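Local coordinates for putative Fe-S biosynthesis protein (PDB 2P2E) that is of unknown function but probably takes part in iron-sulphur cluster biosynthesis, at residues A11-L15 with N97-R101; L15-D21 with I116-R120; D29-G33 with C43-S47; Y60-E66 with Y76-K82; D86-K90 with L102-S107. All coordinates share one frame. Numbering follows the deposited sequence.

Contact 1: residues A11-L15 with N97-R101; sequences AAKKL and NSLLR
The chain runs into Asn-97 in an extended conformation and turns at once: the Asn-97 side chain (chi1 p) folds back so that OD1 accepts the backbone N of Leu-99 at 2.8 Å, an Asx turn. Within that turn Ser-98, at phi/psi -93/16, presents its carbonyl to the helix made by residues 11-15. Lys-14 reaches it: CA to CB points toward the turn, chi1 to chi3 are all t, and a p value at chi4 sets NZ 2.7 Å from Ser-98 O, a hydrogen bond that ties the helix to the turn. Leu-99 directs its CB away. Leu-100, where the strand begins, turns toward the helix and covers most of the interface on its side. Its CA is 6.8 Å from the CA of Ala-11, the nearest pair of CA atoms across the two segments. In the mt rotamer Leu-100 CD2 packs 3.7 Å from Ala-11 CB and 3.9 Å from Lys-14 CD, so the Lys-14 methylenes pack on Leu-100 while NZ bonds to Ser-98 O. Leu-100 CD1 meets Leu-15 CD1 at 4.3 Å, the Leu-15 side chain also being mt. Ile-91 and Leu-114 of the flanking strands also touch Leu-100. At Arg-101 the chain leaves the helix, and the guanidinium pairs with Glu-109. The arrangement is that of a helix packed against the start of strand 100-104 in a closed beta-barrel.

Contact 2: residues L15-D21 with I116-R120; sequences LQRYTDD and IQDFR
Tyr-18 lays ring atom CD1 over one face of the Arg-120 guanidinium, 3.7 Å from Arg-120 NH2, while from the ring's side that nitrogen sits at the edge. The tyrosine is in an m rotamer (chi1 -55°); Asp-118 OD2 is 3.9 Å from Tyr-18 CE1, also near the ring plane, and Ile-116 CG2 packs 4.0 Å from Tyr-18 CE2. The helical residues 15-19 and strand 116-118 run at 36° to each other, their axes 11.2 Å apart at closest, with CA to CA distances of 9.0 Å for Leu-15 and Ile-116 and 8.7 Å for Tyr-18 and Asp-118. The gap is bridged mainly by side chains, as helix 9-19 packs beside strand 108-118, the last in sequence. Deeper in, Leu-15 CD2 meets Ile-116 CD1 at 4.1 Å. At the end of the strand an Asx turn forms: Asp-118 OD1 accepts Arg-120 N at 2.9 Å and also Arg-120 NE at 2.9 Å, while Asp-118 OD2 takes Arg-120 NH2 at 2.7 Å. Held in this way, with chi1 m and chi2 t, the arginine offers NH1 to Asp-21 OD2 at 2.8 Å, extending the salt-bridge network across to the chain leaving the helix. Asp-21 OD1 in turn accepts the backbone N of Asn-23.

Contact 3: residues D29-G33 with C43-S47; sequences DFDDG and CSLNS
Asp-31 is the centre of an inverse gamma turn (phi/psi -69/85) just where strand 24-30 gives out, and across from it Leu-45 is the centre of another (-66/47). Residues 43-47 form no regular helix or strand; the closest CA pair, Asp-32 and Ser-47, lies 4.4 Å apart. The Asp-31 side chain, chi1 t, runs under the bend of residues 43-47: OD2 accepts a weak hydrogen bond from Ser-44 N at 2.9 Å, and OD1 lies 3.7 Å from Cys-43 SG and 3.5 Å from Leu-45 CD2. Ser-47 has left-handed backbone angles (42/66), which swing the chain back toward the strand; its OG donates to Asn-46 O at 2.7 Å. Ser-47 also covers one face of the Phe-30 ring, with Phe-30 CZ 3.3 Å from Ser-47 O and 3.6 Å from Ser-47 CB. Leu-45, in the mt rotamer, lays CD2 3.3 Å from Gly-33 N and 3.9 Å from Asp-32 C. Gly-33 sits at phi/psi 87/-8, where a CB would collide with the carbonyl O of Asp-32 and crowd Leu-45 CD2. Asp-32 points its CB away from the 43-47 bend and bonds to Lys-78 and Tyr-80; Asp-29 pairs with Arg-50. Together the two segments form the base of the long connection between the antiparallel barrel strands 24-30 and 49-55, where its two ends converge.

Contact 4: residues Y60-E66 with Y76-K82; sequences YKKDYNE and YYKGYSK
Strand 75-77 ends against an irregular approach to strand 66-70. Residues 61-63 have helical angles, with Tyr-64 N bonded to Tyr-60 O at 2.8 Å; Tyr-64 then centres an inverse gamma turn (-81/74). Glu-66 and Tyr-77 form an antiparallel hydrogen-bonded pair, CA to CA 5.3 Å, with Glu-66 N to Tyr-77 O at 3.0 Å and Tyr-77 N to Glu-66 O at 2.9 Å. Asn-65 also faces Tyr-77, giving a classic beta bulge. Past it Tyr-64 and Lys-78 bring their CA atoms to 4.1 Å, and Lys-78 CA makes a CA-H...O contact with Asp-63 O at 3.4 Å. Asn-65 (chi1 p) accepts a hydrogen bond from Gly-79 N at OD1, 2.7 Å, just before the 3-10 segment 80-82. Glu-66 CB lies over the Tyr-77 ring, 3.7 Å from its centroid, and Glu-66 OE1 makes a long salt bridge of 3.6 Å to Lys-82 NZ. Lys-78 CG similarly covers the Tyr-64 ring, 4.0 Å from its centroid; Lys-78 NZ goes on to Phe-30 O and Asp-32, and Tyr-64 OH to Asp-29. Tyr-60 (chi1 p) points its edge at the face of Tyr-76 (chi1 m), a T-shaped pair with centroids 5.6 Å apart and planes at 62°. This is the open end of the beta hairpin 66-70/75-77, where a classic bulge interrupts the pairing.

Contact 5: residues D86-K90 with L102-S107; sequences DDNMK and LTGDNS
Asp-86 OD2 gathers three donors from the residues after strand 100-104: Asn-106 N at 3.0 Å, Ser-107 OG at 2.9 Å and, weakly, Ser-107 N at 2.8 Å. Next to it Asn-88 ND2 donates to Asp-105 OD2 at 2.7 Å, with Asn-88 chi1 t and Asp-105 chi1 m, and Asp-105 N bonds to Asn-88 O at 3.0 Å. The ladder continues through the hydrogen-bonded pair Lys-90 and Thr-103 (CA to CA 5.1 Å): Lys-90 N to Thr-103 O is 2.7 Å, Thr-103 N to Lys-90 O 2.8 Å. A water sits 2.9 Å from Lys-90 O, a weak bond, and 3.1 Å from Thr-103 OG1. Between these rungs the non-hydrogen-bonded pair Met-89 and Gly-104 closes to 4.1 Å between CA atoms; a CB on Gly-104 would clash with Asp-86 OD2. The strands run antiparallel at 152°, axes 4.5 Å apart at closest. Selenomethionine Met-89 packs CB 4.3 Å from Leu-102 CD1, on the face away from Lys-90 and Thr-103. The pairing is the open end of the beta hairpin 88-93/100-104; in the barrel wall strand 108-118 flanks it beside Leu-102, while Met-89 bonds through its backbone to Lys-4 and Thr-6 of strand 4-7.

How the contacts relate
From the N terminus, helix 9-19 opens contacts 1 and 2, which share Leu-15 and cross along the chain; together they fasten the helix to the neighbouring strands 100-104 and 108-118, touching through Ile-116. Nested inside both loops, contact 3 closes first, at the 24-30 to 49-55 connection, and contact 4 follows in series at the 66-70/75-77 hairpin. These two meet directly: Asp-29 OD1 lies 2.6 Å from Tyr-64 OH and Phe-30 O 2.6 Å from Lys-78 NZ, both probable hydrogen bonds. Contact 5 opens next, nested within contact 2 but crossing contact 1, with which it shares strand 100-104. All five reach the one barrel sheet.

Contact 1: residues A11-L15 with N97-R101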
# COMPACT_ATOMS: atom_id res chain seq x y z
N ALA A 11 -3.82 9.89 -8.60
CA ALA A 11 -3.27 9.12 -7.49
C ALA A 11 -1.76 9.01 -7.57
O ALA A 11 -1.07 9.09 -6.56
CB ALA A 11 -3.90 7.73 -7.47
N ALA A 12 -1.23 8.82 -8.77
CA ALA A 12 0.21 8.71 -8.92
C ALA A 12 0.84 10.04 -8.54
O ALA A 12 1.84 10.08 -7.86
CB ALA A 12 0.56 8.35 -10.36
N LYS A 13 0.22 11.12 -8.98
CA LYS A 13 0.74 12.44 -8.68
C LYS A 13 0.85 12.64 -7.18
O LYS A 13 1.84 13.16 -6.69
CB LYS A 13 -0.18 13.52 -9.29
CG LYS A 13 0.34 14.96 -9.17
CD LYS A 13 1.71 15.12 -9.84
CE LYS A 13 2.12 16.60 -9.99
NZ LYS A 13 2.17 17.36 -8.68
N LYS A 14 -0.17 12.20 -6.44
CA LYS A 14 -0.16 12.34 -4.98
C LYS A 14 0.88 11.43 -4.32
O LYS A 14 1.22 11.62 -3.15
CB LYS A 14 -1.54 12.01 -4.42
CG LYS A 14 -1.63 12.09 -2.90
CD LYS A 14 -2.83 11.30 -2.39
CE LYS A 14 -3.02 11.44 -0.88
NZ LYS A 14 -3.45 12.83 -0.50
N LEU A 15 1.37 10.45 -5.07
CA LEU A 15 2.37 9.52 -4.57
C LEU A 15 3.74 9.85 -5.11
O LEU A 15 4.72 9.23 -4.73
CB LEU A 15 2.00 8.09 -4.97
CG LEU A 15 0.89 7.42 -4.16
CD1 LEU A 15 0.42 6.13 -4.84
CD2 LEU A 15 1.40 7.14 -2.76
N ASN A 97 -12.75 13.77 -0.56
CA ASN A 97 -11.67 14.09 0.37
C ASN A 97 -10.36 13.91 -0.38
O ASN A 97 -10.36 13.56 -1.56
CB ASN A 97 -11.77 13.14 1.56
CG ASN A 97 -11.86 11.70 1.14
OD1 ASN A 97 -10.89 11.14 0.60
ND2 ASN A 97 -13.02 11.07 1.35
N SER A 98 -9.23 14.14 0.28
CA SER A 98 -7.95 14.01 -0.39
C SER A 98 -7.34 12.62 -0.23
O SER A 98 -6.15 12.43 -0.48
CB SER A 98 -6.96 15.04 0.15
OG SER A 98 -6.69 14.83 1.53
N LEU A 99 -8.15 11.66 0.19
CA LEU A 99 -7.64 10.31 0.38
C LEU A 99 -7.70 9.44 -0.87
O LEU A 99 -8.40 9.76 -1.84
CB LEU A 99 -8.41 9.61 1.49
CG LEU A 99 -8.05 10.04 2.92
CD1 LEU A 99 -9.07 9.46 3.88
CD2 LEU A 99 -6.67 9.54 3.26
N LEU A 100 -6.95 8.35 -0.85
CA LEU A 100 -6.94 7.43 -1.97
C LEU A 100 -8.01 6.38 -1.77
O LEU A 100 -8.56 6.23 -0.67
CB LEU A 100 -5.58 6.76 -2.11
CG LEU A 100 -4.43 7.66 -2.54
CD1 LEU A 100 -3.16 6.85 -2.61
CD2 LEU A 100 -4.73 8.28 -3.88
N ARG A 101 -8.30 5.64 -2.83
CA ARG A 101 -9.29 4.59 -2.78
C ARG A 101 -8.70 3.31 -3.36
O ARG A 101 -7.96 3.36 -4.33
CB ARG A 101 -10.51 5.01 -3.59
CG ARG A 101 -11.65 4.03 -3.52
CD ARG A 101 -12.61 4.25 -4.67
NE ARG A 101 -13.09 5.63 -4.72
CZ ARG A 101 -13.83 6.19 -3.77
NH1 ARG A 101 -14.20 5.49 -2.69
NH2 ARG A 101 -14.21 7.47 -3.89

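Contact 2: residues L15-D21 with I116-R120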
# COMPACT_ATOMS: atom_id res chain seq x y z
N LEU A 15 1.37 10.45 -5.07
CA LEU A 15 2.37 9.52 -4.57
C LEU A 15 3.74 9.85 -5.11
O LEU A 15 4.72 9.23 -4.73
CB LEU A 15 2.00 8.09 -4.97
CG LEU A 15 0.89 7.42 -4.16
CD1 LEU A 15 0.42 6.13 -4.84
CD2 LEU A 15 1.40 7.14 -2.76
N GLN A 16 3.79 10.85 -5.98
CA GLN A 16 5.04 11.26 -6.61
C GLN A 16 6.17 11.56 -5.63
O GLN A 16 7.30 11.09 -5.82
CB GLN A 16 4.76 12.48 -7.47
CG GLN A 16 5.74 12.70 -8.60
CD GLN A 16 5.19 13.65 -9.66
OE1 GLN A 16 4.86 14.80 -9.37
NE2 GLN A 16 5.06 13.15 -10.89
N ARG A 17 5.87 12.32 -4.59
CA ARG A 17 6.86 12.69 -3.57
C ARG A 17 7.55 11.49 -2.93
O ARG A 17 8.63 11.62 -2.35
CB ARG A 17 6.19 13.52 -2.48
CG ARG A 17 5.40 14.72 -2.97
CD ARG A 17 6.30 15.80 -3.54
NE ARG A 17 7.39 16.16 -2.63
CZ ARG A 17 7.25 16.84 -1.50
NH1 ARG A 17 6.06 17.27 -1.11
NH2 ARG A 17 8.32 17.09 -0.74
N TYR A 18 6.92 10.32 -3.03
CA TYR A 18 7.50 9.11 -2.45
C TYR A 18 8.18 8.26 -3.51
O TYR A 18 9.30 7.79 -3.31
CB TYR A 18 6.41 8.29 -1.75
CG TYR A 18 5.64 9.06 -0.70
CD1 TYR A 18 6.24 9.47 0.49
CD2 TYR A 18 4.30 9.37 -0.90
CE1 TYR A 18 5.53 10.17 1.45
CE2 TYR A 18 3.58 10.08 0.05
CZ TYR A 18 4.20 10.48 1.22
OH TYR A 18 3.48 11.19 2.15
N THR A 19 7.53 8.05 -4.65
CA THR A 19 8.14 7.26 -5.70
C THR A 19 9.42 7.93 -6.19
O THR A 19 10.27 7.27 -6.78
CB THR A 19 7.20 7.04 -6.93
OG1 THR A 19 6.60 8.28 -7.32
CG2 THR A 19 6.12 6.02 -6.60
N ASP A 20 9.55 9.23 -5.94
CA ASP A 20 10.73 9.98 -6.34
C ASP A 20 11.93 9.69 -5.45
O ASP A 20 13.06 10.06 -5.78
CB ASP A 20 10.48 11.50 -6.34
CG ASP A 20 9.72 11.97 -7.58
OD1 ASP A 20 9.76 11.27 -8.61
OD2 ASP A 20 9.10 13.04 -7.52
N ASP A 21 11.70 9.04 -4.31
CA ASP A 21 12.78 8.70 -3.40
C ASP A 21 13.41 7.36 -3.79
O ASP A 21 12.89 6.30 -3.44
CB ASP A 21 12.27 8.59 -1.96
CG ASP A 21 13.40 8.42 -0.95
OD1 ASP A 21 14.52 8.03 -1.35
OD2 ASP A 21 13.17 8.68 0.24
N ILE A 116 -1.98 6.98 3.82
CA ILE A 116 -0.57 6.80 3.52
C ILE A 116 0.29 7.09 4.74
O ILE A 116 0.17 8.15 5.35
CB ILE A 116 -0.13 7.73 2.40
CG1 ILE A 116 -1.10 7.62 1.23
CG2 ILE A 116 1.29 7.39 1.97
CD1 ILE A 116 -0.94 8.71 0.21
N GLN A 117 1.17 6.17 5.08
CA GLN A 117 2.03 6.36 6.23
C GLN A 117 3.51 6.40 5.86
O GLN A 117 4.02 5.46 5.24
CB GLN A 117 1.80 5.23 7.23
CG GLN A 117 0.34 4.95 7.44
CD GLN A 117 -0.05 5.11 8.88
OE1 GLN A 117 -1.18 4.80 9.28
NE2 GLN A 117 0.88 5.61 9.68
N ASP A 118 4.18 7.48 6.24
CA ASP A 118 5.59 7.63 5.95
C ASP A 118 6.42 7.18 7.14
O ASP A 118 6.52 7.90 8.14
CB ASP A 118 5.93 9.09 5.64
CG ASP A 118 7.35 9.27 5.11
OD1 ASP A 118 8.13 8.29 5.15
OD2 ASP A 118 7.70 10.40 4.67
N PHE A 119 7.01 5.99 7.03
CA PHE A 119 7.83 5.45 8.10
C PHE A 119 9.31 5.50 7.72
O PHE A 119 10.13 4.78 8.29
CB PHE A 119 7.45 4.00 8.42
CG PHE A 119 6.09 3.83 9.09
CD1 PHE A 119 5.46 4.90 9.72
CD2 PHE A 119 5.46 2.59 9.10
CE1 PHE A 119 4.22 4.72 10.36
CE2 PHE A 119 4.23 2.40 9.74
CZ PHE A 119 3.61 3.47 10.37
N ARG A 120 9.66 6.34 6.74
CA ARG A 120 11.05 6.46 6.33
C ARG A 120 11.86 7.14 7.41
O ARG A 120 11.39 8.07 8.07
CB ARG A 120 11.18 7.27 5.06
CG ARG A 120 10.70 6.58 3.81
CD ARG A 120 10.77 7.53 2.65
NE ARG A 120 9.94 8.71 2.89
CZ ARG A 120 9.94 9.80 2.13
NH1 ARG A 120 10.73 9.87 1.07
NH2 ARG A 120 9.15 10.82 2.43

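Contact 3: residues D29-G33 with C43-S47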
# COMPACT_ATOMS: atom_id res chain seq x y z
N ASP A 29 0.10 -2.57 3.12
CA ASP A 29 0.02 -3.26 4.40
C ASP A 29 -1.37 -3.64 4.86
O ASP A 29 -2.34 -2.92 4.64
CB ASP A 29 0.70 -2.39 5.46
CG ASP A 29 0.59 -2.96 6.86
OD1 ASP A 29 0.97 -4.14 7.04
OD2 ASP A 29 0.14 -2.24 7.77
N PHE A 30 -1.45 -4.81 5.49
CA PHE A 30 -2.70 -5.27 6.07
C PHE A 30 -2.42 -5.05 7.55
O PHE A 30 -1.64 -5.77 8.17
CB PHE A 30 -2.94 -6.74 5.77
CG PHE A 30 -4.34 -7.18 6.06
CD1 PHE A 30 -5.41 -6.56 5.42
CD2 PHE A 30 -4.59 -8.15 7.02
CE1 PHE A 30 -6.72 -6.91 5.73
CE2 PHE A 30 -5.90 -8.50 7.34
CZ PHE A 30 -6.97 -7.88 6.69
N ASP A 31 -3.05 -4.02 8.10
CA ASP A 31 -2.87 -3.62 9.48
C ASP A 31 -3.45 -4.60 10.47
O ASP A 31 -4.57 -4.42 10.92
CB ASP A 31 -3.52 -2.25 9.68
CG ASP A 31 -3.01 -1.56 10.90
OD1 ASP A 31 -2.26 -2.20 11.65
OD2 ASP A 31 -3.36 -0.38 11.11
N ASP A 32 -2.68 -5.62 10.83
CA ASP A 32 -3.17 -6.63 11.77
C ASP A 32 -2.18 -6.89 12.90
O ASP A 32 -2.37 -7.80 13.70
CB ASP A 32 -3.46 -7.93 11.02
CG ASP A 32 -2.30 -8.38 10.17
OD1 ASP A 32 -1.18 -7.87 10.37
OD2 ASP A 32 -2.49 -9.25 9.30
N GLY A 33 -1.12 -6.10 12.95
CA GLY A 33 -0.14 -6.28 13.99
C GLY A 33 0.93 -7.30 13.65
O GLY A 33 1.89 -7.45 14.39
N CYS A 43 -0.59 2.15 14.71
CA CYS A 43 -1.20 0.89 14.30
C CYS A 43 -2.65 0.77 14.70
O CYS A 43 -2.98 0.61 15.88
CB CYS A 43 -0.41 -0.29 14.87
SG CYS A 43 0.65 -1.08 13.64
N SER A 44 -3.52 0.85 13.71
CA SER A 44 -4.94 0.71 13.96
C SER A 44 -5.12 -0.75 13.59
O SER A 44 -5.42 -1.09 12.45
CB SER A 44 -5.70 1.61 12.99
OG SER A 44 -4.95 2.79 12.73
N LEU A 45 -4.89 -1.63 14.56
CA LEU A 45 -4.99 -3.05 14.31
C LEU A 45 -6.38 -3.55 13.96
O LEU A 45 -6.84 -4.55 14.51
CB LEU A 45 -4.44 -3.82 15.51
CG LEU A 45 -3.06 -3.32 15.96
CD1 LEU A 45 -2.66 -4.05 17.22
CD2 LEU A 45 -2.02 -3.53 14.86
N ASN A 46 -7.07 -2.86 13.06
CA ASN A 46 -8.41 -3.28 12.66
C ASN A 46 -8.36 -4.08 11.36
O ASN A 46 -9.34 -4.15 10.61
CB ASN A 46 -9.30 -2.06 12.49
CG ASN A 46 -8.81 -1.13 11.42
OD1 ASN A 46 -7.66 -0.66 11.46
ND2 ASN A 46 -9.67 -0.85 10.44
N SER A 47 -7.20 -4.69 11.10
CA SER A 47 -6.99 -5.48 9.90
C SER A 47 -7.59 -4.80 8.68
O SER A 47 -8.55 -5.29 8.07
CB SER A 47 -7.58 -6.88 10.09
OG SER A 47 -8.92 -6.81 10.54

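Contact 4: residues Y60-E66 with Y76-K82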
# COMPACT_ATOMS: atom_id res chain seq x y z
N TYR A 60 11.63 -4.98 5.80
CA TYR A 60 10.28 -5.16 5.32
C TYR A 60 10.25 -6.40 4.45
O TYR A 60 9.19 -6.92 4.13
CB TYR A 60 9.89 -3.96 4.48
CG TYR A 60 10.72 -3.82 3.22
CD1 TYR A 60 10.34 -4.47 2.04
CD2 TYR A 60 11.90 -3.09 3.21
CE1 TYR A 60 11.11 -4.38 0.89
CE2 TYR A 60 12.69 -3.00 2.06
CZ TYR A 60 12.29 -3.65 0.90
OH TYR A 60 13.06 -3.58 -0.26
N LYS A 61 11.42 -6.86 4.04
CA LYS A 61 11.51 -8.03 3.18
C LYS A 61 10.91 -9.31 3.76
O LYS A 61 10.00 -9.89 3.17
CB LYS A 61 12.97 -8.28 2.81
CG LYS A 61 13.61 -7.18 1.99
CD LYS A 61 12.91 -7.02 0.62
CE LYS A 61 12.99 -8.29 -0.24
NZ LYS A 61 12.28 -8.15 -1.57
N LYS A 62 11.42 -9.75 4.89
CA LYS A 62 10.95 -10.98 5.50
C LYS A 62 9.43 -11.08 5.57
O LYS A 62 8.86 -12.13 5.25
CB LYS A 62 11.54 -11.13 6.90
CG LYS A 62 11.13 -12.41 7.63
CD LYS A 62 12.04 -12.68 8.83
CE LYS A 62 11.51 -13.79 9.75
NZ LYS A 62 10.28 -13.35 10.50
N ASP A 63 8.78 -9.98 5.95
CA ASP A 63 7.33 -9.95 6.07
C ASP A 63 6.62 -9.63 4.75
O ASP A 63 5.79 -10.39 4.29
CB ASP A 63 6.93 -8.94 7.15
CG ASP A 63 7.56 -9.27 8.50
OD1 ASP A 63 7.39 -10.41 8.96
OD2 ASP A 63 8.22 -8.38 9.09
N TYR A 64 6.92 -8.48 4.16
CA TYR A 64 6.31 -8.08 2.90
C TYR A 64 7.09 -8.84 1.85
O TYR A 64 7.90 -8.27 1.12
CB TYR A 64 6.46 -6.58 2.74
CG TYR A 64 5.74 -5.88 3.85
CD1 TYR A 64 4.39 -5.60 3.74
CD2 TYR A 64 6.37 -5.63 5.06
CE1 TYR A 64 3.67 -5.09 4.80
CE2 TYR A 64 5.66 -5.12 6.15
CZ TYR A 64 4.30 -4.85 6.00
OH TYR A 64 3.56 -4.38 7.05
N ASN A 65 6.82 -10.13 1.79
CA ASN A 65 7.50 -11.08 0.93
C ASN A 65 6.98 -11.27 -0.48
O ASN A 65 7.52 -12.08 -1.22
CB ASN A 65 7.51 -12.43 1.63
CG ASN A 65 6.11 -12.92 1.93
OD1 ASN A 65 5.21 -12.13 2.21
ND2 ASN A 65 5.92 -14.23 1.87
N GLU A 66 5.91 -10.57 -0.84
CA GLU A 66 5.39 -10.72 -2.19
C GLU A 66 5.26 -9.38 -2.88
O GLU A 66 5.21 -8.33 -2.24
CB GLU A 66 4.08 -11.49 -2.18
CG GLU A 66 4.31 -12.99 -2.16
CD GLU A 66 3.02 -13.81 -2.19
OE1 GLU A 66 2.15 -13.51 -3.04
OE2 GLU A 66 2.90 -14.75 -1.38
N TYR A 76 5.05 -3.94 -2.17
CA TYR A 76 5.33 -5.17 -1.46
C TYR A 76 4.21 -5.43 -0.48
O TYR A 76 3.59 -4.49 0.00
CB TYR A 76 6.67 -5.07 -0.74
CG TYR A 76 7.81 -5.12 -1.71
CD1 TYR A 76 8.38 -6.33 -2.08
CD2 TYR A 76 8.28 -3.96 -2.31
CE1 TYR A 76 9.38 -6.38 -3.03
CE2 TYR A 76 9.29 -4.00 -3.26
CZ TYR A 76 9.83 -5.21 -3.62
OH TYR A 76 10.84 -5.26 -4.56
N TYR A 77 3.92 -6.69 -0.20
CA TYR A 77 2.86 -7.02 0.73
C TYR A 77 3.09 -8.37 1.40
O TYR A 77 3.83 -9.22 0.90
CB TYR A 77 1.51 -7.03 0.02
CG TYR A 77 1.34 -8.15 -0.97
CD1 TYR A 77 0.58 -9.28 -0.66
CD2 TYR A 77 1.95 -8.09 -2.22
CE1 TYR A 77 0.42 -10.31 -1.58
CE2 TYR A 77 1.80 -9.12 -3.14
CZ TYR A 77 1.03 -10.22 -2.82
OH TYR A 77 0.88 -11.21 -3.74
N LYS A 78 2.46 -8.55 2.56
CA LYS A 78 2.59 -9.79 3.29
C LYS A 78 1.85 -10.85 2.52
O LYS A 78 0.67 -10.70 2.21
CB LYS A 78 2.02 -9.62 4.70
CG LYS A 78 2.79 -8.59 5.51
CD LYS A 78 2.23 -8.40 6.90
CE LYS A 78 0.94 -7.61 6.88
NZ LYS A 78 0.60 -7.11 8.25
N GLY A 79 2.56 -11.93 2.18
CA GLY A 79 1.95 -13.00 1.43
C GLY A 79 0.51 -13.31 1.79
O GLY A 79 -0.38 -13.12 0.98
N TYR A 80 0.29 -13.76 3.02
CA TYR A 80 -1.04 -14.13 3.49
C TYR A 80 -2.17 -13.15 3.20
O TYR A 80 -3.26 -13.58 2.87
CB TYR A 80 -1.00 -14.42 4.99
CG TYR A 80 -0.74 -13.22 5.86
CD1 TYR A 80 -1.79 -12.49 6.40
CD2 TYR A 80 0.56 -12.84 6.19
CE1 TYR A 80 -1.56 -11.41 7.26
CE2 TYR A 80 0.80 -11.76 7.05
CZ TYR A 80 -0.27 -11.06 7.58
OH TYR A 80 -0.03 -10.02 8.45
N SER A 81 -1.93 -11.86 3.32
CA SER A 81 -3.00 -10.90 3.08
C SER A 81 -3.51 -10.97 1.65
O SER A 81 -4.50 -10.34 1.30
CB SER A 81 -2.53 -9.47 3.41
OG SER A 81 -1.31 -9.17 2.77
N LYS A 82 -2.84 -11.76 0.83
CA LYS A 82 -3.21 -11.94 -0.57
C LYS A 82 -4.66 -12.40 -0.64
O LYS A 82 -5.36 -12.14 -1.62
CB LYS A 82 -2.30 -12.98 -1.20
CG LYS A 82 -2.40 -13.13 -2.70
CD LYS A 82 -1.33 -14.12 -3.19
CE LYS A 82 -1.32 -14.25 -4.72
NZ LYS A 82 -0.26 -15.21 -5.18

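Contact 5: residues D86-K90 with L102-S107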
# COMPACT_ATOMS: atom_id res chain seq x y z
N ASP A 86 -7.54 -8.64 -4.57
CA ASP A 86 -8.13 -8.97 -5.86
C ASP A 86 -6.96 -9.08 -6.84
O ASP A 86 -5.91 -8.47 -6.64
CB ASP A 86 -9.04 -7.83 -6.29
CG ASP A 86 -10.26 -8.30 -7.00
OD1 ASP A 86 -10.10 -8.90 -8.08
OD2 ASP A 86 -11.37 -8.06 -6.47
N ASP A 87 -7.13 -9.85 -7.91
CA ASP A 87 -6.06 -10.01 -8.89
C ASP A 87 -5.76 -8.73 -9.65
O ASP A 87 -4.62 -8.44 -10.00
CB ASP A 87 -6.40 -11.13 -9.87
CG ASP A 87 -6.40 -12.49 -9.21
OD1 ASP A 87 -5.32 -12.92 -8.73
OD2 ASP A 87 -7.46 -13.13 -9.16
N ASN A 88 -6.80 -7.95 -9.91
CA ASN A 88 -6.62 -6.71 -10.63
C ASN A 88 -7.26 -5.62 -9.81
O ASN A 88 -8.48 -5.50 -9.76
CB ASN A 88 -7.30 -6.79 -11.98
CG ASN A 88 -6.76 -5.78 -12.96
OD1 ASN A 88 -5.55 -5.72 -13.21
ND2 ASN A 88 -7.64 -4.96 -13.52
N MSE A 89 -6.43 -4.81 -9.15
CA MSE A 89 -6.96 -3.76 -8.32
C MSE A 89 -6.66 -2.38 -8.84
O MSE A 89 -5.91 -2.21 -9.79
CB MSE A 89 -6.42 -3.89 -6.92
CG MSE A 89 -6.77 -5.19 -6.28
SE MSE A 89 -5.82 -5.37 -4.63
CE MSE A 89 -4.13 -6.00 -5.32
N LYS A 90 -7.23 -1.39 -8.18
CA LYS A 90 -7.04 -0.02 -8.60
C LYS A 90 -6.95 0.94 -7.44
O LYS A 90 -7.65 0.80 -6.44
CB LYS A 90 -8.20 0.38 -9.51
CG LYS A 90 -8.12 1.76 -10.12
CD LYS A 90 -9.29 1.93 -11.09
CE LYS A 90 -9.19 3.20 -11.91
NZ LYS A 90 -10.30 3.32 -12.92
N LEU A 102 -9.02 2.18 -2.76
CA LEU A 102 -8.52 0.90 -3.24
C LEU A 102 -9.69 0.02 -3.64
O LEU A 102 -10.46 -0.41 -2.79
CB LEU A 102 -7.71 0.20 -2.17
CG LEU A 102 -7.24 -1.21 -2.59
CD1 LEU A 102 -6.17 -1.07 -3.65
CD2 LEU A 102 -6.72 -2.00 -1.40
N THR A 103 -9.83 -0.25 -4.94
CA THR A 103 -10.91 -1.10 -5.40
C THR A 103 -10.40 -2.30 -6.20
O THR A 103 -9.30 -2.26 -6.73
CB THR A 103 -11.92 -0.32 -6.28
OG1 THR A 103 -11.24 0.24 -7.41
CG2 THR A 103 -12.59 0.79 -5.48
N GLY A 104 -11.19 -3.36 -6.26
CA GLY A 104 -10.80 -4.55 -7.00
C GLY A 104 -11.83 -4.91 -8.06
O GLY A 104 -13.02 -4.64 -7.89
N ASP A 105 -11.39 -5.52 -9.16
CA ASP A 105 -12.30 -5.90 -10.24
C ASP A 105 -13.42 -6.86 -9.87
O ASP A 105 -14.47 -6.88 -10.52
CB ASP A 105 -11.54 -6.54 -11.39
CG ASP A 105 -10.75 -5.56 -12.19
OD1 ASP A 105 -10.82 -4.34 -11.88
OD2 ASP A 105 -10.07 -6.01 -13.13
N ASN A 106 -13.20 -7.66 -8.83
CA ASN A 106 -14.18 -8.65 -8.43
C ASN A 106 -14.78 -8.41 -7.05
O ASN A 106 -15.81 -8.98 -6.72
CB ASN A 106 -13.51 -10.02 -8.49
CG ASN A 106 -12.80 -10.25 -9.83
OD1 ASN A 106 -11.69 -10.80 -9.89
ND2 ASN A 106 -13.45 -9.84 -10.92
N SER A 107 -14.14 -7.56 -6.25
CA SER A 107 -14.61 -7.29 -4.90
C SER A 107 -15.23 -5.90 -4.75
O SER A 107 -15.96 -5.63 -3.79
CB SER A 107 -13.45 -7.42 -3.91
OG SER A 107 -12.83 -8.70 -3.99
O HOH W 1 -9.58 2.86 -6.91